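Side-chain contact in serine racemase (Enterococcus faecalis, PDB 4ECL), which belongs to the alanine racemase family, pairing a TIM-barrel domain with a C-terminal domain rich in beta strands: residues H18-L23 and T51-I56. Numbering follows the deposited sequence.
Sequences HNVNTL and TYLEQI
Val20 sets its CG2 methyl against the ends of Leu53, on helix 46-55, and of Ile56, just past its C-terminal end, and this small apolar triangle is the whole of the contact between 18-23 and 51-56. CG2 lies 3.8 Å from Leu53 CD2 and equally 3.8 Å from Ile56 CD1, so one branch of the valine meets two partners three residues apart. The other branch is used less: CG1 stands 4.1 Å from Ile56 CD1, beside the 3.9 Å approach of Val20 CB to that same methyl. Val20 and Ile56 thus meet tip to tip, whereas Leu53 comes at the valine obliquely and offers only CD2. The CB of Ile56 points at helix 13-25, and its CG1 sits between the backbone N and the carbonyl carbon (chi1 62°), with an extended chain beyond that carries CD1 to the valine. The CG2 branch of Ile56 turns back instead, lying 3.7 Å above the Tyr52 ring plane, toward the rim.

No hydrogen bond crosses between the segments, and the nearest CA atoms, those of Val20 and Leu53, are 8.3 Å apart, a gap bridged by side chains alone. Leu16, a turn before Val20, also touches Leu53, and Leu53 reaches Ala35 of strand 32-36, while Val20 packs on Leu224. Next to Val20, Asn19 uses its amide to hydrogen-bond the backbone: ND2 to Leu224 O, OD1 from Arg242 N. The example illustrates how aliphatic side chains join helix 13-25 to helix 46-55, which lies in the beta-alpha-beta crossover between the neighbouring parallel strands 32-36 and 60-63 of an alanine racemase-type TIM barrel.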
loop_
_atom_site.group_PDB
_atom_site.type_symbol
_atom_site.label_atom_id
_atom_site.label_comp_id
_atom_site.label_asym_id
_atom_site.label_seq_id
_atom_site.Cartn_x
_atom_site.Cartn_y
_atom_site.Cartn_z
ATOM N N HIS A 18 26.435 -3.225 6.582
ATOM C CA HIS A 18 27.302 -3.983 5.686
ATOM C C HIS A 18 27.132 -3.473 4.268
ATOM O O HIS A 18 28.110 -3.297 3.540
ATOM C CB HIS A 18 26.996 -5.484 5.736
ATOM C CG HIS A 18 27.626 -6.261 4.621
ATOM N ND1 HIS A 18 28.874 -6.839 4.726
ATOM C CD2 HIS A 18 27.185 -6.545 3.370
ATOM C CE1 HIS A 18 29.175 -7.445 3.591
ATOM N NE2 HIS A 18 28.167 -7.287 2.753
ATOM N N ASN A 19 25.888 -3.233 3.872
ATOM C CA ASN A 19 25.628 -2.724 2.525
ATOM C C ASN A 19 26.261 -1.365 2.271
ATOM O O ASN A 19 26.877 -1.151 1.222
ATOM C CB ASN A 19 24.121 -2.689 2.235
ATOM C CG ASN A 19 23.512 -4.075 2.225
ATOM O OD1 ASN A 19 24.229 -5.072 2.080
ATOM N ND2 ASN A 19 22.189 -4.153 2.382
ATOM N N VAL A 20 26.115 -0.452 3.229
ATOM C CA VAL A 20 26.701 0.881 3.112
ATOM C C VAL A 20 28.209 0.807 2.887
ATOM O O VAL A 20 28.757 1.484 2.008
ATOM C CB VAL A 20 26.388 1.747 4.341
ATOM C CG1 VAL A 20 27.332 2.929 4.423
ATOM C CG2 VAL A 20 24.933 2.229 4.296
ATOM N N ASN A 21 28.879 -0.029 3.669
ATOM C CA ASN A 21 30.311 -0.237 3.497
ATOM C C ASN A 21 30.671 -0.878 2.162
ATOM O O ASN A 21 31.634 -0.463 1.513
ATOM C CB ASN A 21 30.897 -1.070 4.643
ATOM C CG ASN A 21 30.968 -0.301 5.951
ATOM O OD1 ASN A 21 31.332 0.877 5.980
ATOM N ND2 ASN A 21 30.619 -0.965 7.046
ATOM N N THR A 22 29.907 -1.888 1.759
ATOM C CA THR A 22 30.189 -2.598 0.516
ATOM C C THR A 22 30.052 -1.659 -0.670
ATOM O O THR A 22 30.850 -1.689 -1.614
ATOM C CB THR A 22 29.249 -3.794 0.311
ATOM O OG1 THR A 22 29.464 -4.754 1.354
ATOM C CG2 THR A 22 29.504 -4.455 -1.035
ATOM N N LEU A 23 29.035 -0.813 -0.607
ATOM C CA LEU A 23 28.759 0.117 -1.680
ATOM C C LEU A 23 29.819 1.216 -1.752
ATOM O O LEU A 23 30.314 1.535 -2.830
ATOM C CB LEU A 23 27.350 0.707 -1.505
ATOM C CG LEU A 23 26.205 -0.282 -1.770
ATOM C CD1 LEU A 23 24.865 0.283 -1.327
ATOM C CD2 LEU A 23 26.153 -0.709 -3.239
ATOM N N THR A 51 17.764 7.542 10.403
ATOM C CA THR A 51 18.517 7.884 11.612
ATOM C C THR A 51 19.755 6.983 11.755
ATOM O O THR A 51 20.844 7.450 12.113
ATOM C CB THR A 51 17.649 7.806 12.880
ATOM O OG1 THR A 51 17.088 6.498 12.983
ATOM C CG2 THR A 51 16.518 8.826 12.819
ATOM N N TYR A 52 19.593 5.696 11.448
ATOM C CA TYR A 52 20.717 4.769 11.527
ATOM C C TYR A 52 21.774 5.078 10.452
ATOM O O TYR A 52 22.979 5.045 10.724
ATOM C CB TYR A 52 20.250 3.307 11.430
ATOM C CG TYR A 52 21.358 2.307 11.702
ATOM C CD1 TYR A 52 21.772 2.044 13.001
ATOM C CD2 TYR A 52 22.002 1.637 10.659
ATOM C CE1 TYR A 52 22.783 1.142 13.259
ATOM C CE2 TYR A 52 23.021 0.729 10.913
ATOM C CZ TYR A 52 23.404 0.488 12.215
ATOM O OH TYR A 52 24.410 -0.409 12.491
ATOM N N LEU A 53 21.320 5.383 9.239
ATOM C CA LEU A 53 22.237 5.739 8.159
ATOM C C LEU A 53 23.092 6.940 8.527
ATOM O O LEU A 53 24.309 6.936 8.310
ATOM C CB LEU A 53 21.479 6.022 6.869
ATOM C CG LEU A 53 20.861 4.785 6.219
ATOM C CD1 LEU A 53 20.121 5.155 4.928
ATOM C CD2 LEU A 53 21.929 3.719 5.983
ATOM N N GLU A 54 22.456 7.973 9.072
ATOM C CA GLU A 54 23.202 9.138 9.535
ATOM C C GLU A 54 24.138 8.762 10.684
ATOM O O GLU A 54 25.245 9.294 10.801
ATOM C CB GLU A 54 22.260 10.268 9.951
ATOM C CG GLU A 54 22.984 11.556 10.304
ATOM C CD GLU A 54 22.060 12.770 10.301
ATOM O OE1 GLU A 54 22.025 13.494 9.283
ATOM O OE2 GLU A 54 21.379 13.007 11.317
ATOM N N GLN A 55 23.701 7.837 11.532
ATOM C CA GLN A 55 24.539 7.419 12.645
ATOM C C GLN A 55 25.829 6.794 12.129
ATOM O O GLN A 55 26.914 7.065 12.649
ATOM C CB GLN A 55 23.795 6.438 13.552
ATOM C CG GLN A 55 24.597 5.987 14.771
ATOM C CD GLN A 55 23.898 4.886 15.545
ATOM O OE1 GLN A 55 22.715 4.994 15.866
ATOM N NE2 GLN A 55 24.623 3.814 15.836
ATOM N N ILE A 56 25.718 5.976 11.087
ATOM C CA ILE A 56 26.895 5.288 10.581
ATOM C C ILE A 56 27.708 6.100 9.575
ATOM O O ILE A 56 28.693 5.602 9.030
ATOM C CB ILE A 56 26.561 3.893 10.026
ATOM C CG1 ILE A 56 25.611 3.983 8.841
ATOM C CG2 ILE A 56 25.951 3.035 11.124
ATOM C CD1 ILE A 56 25.516 2.684 8.063
#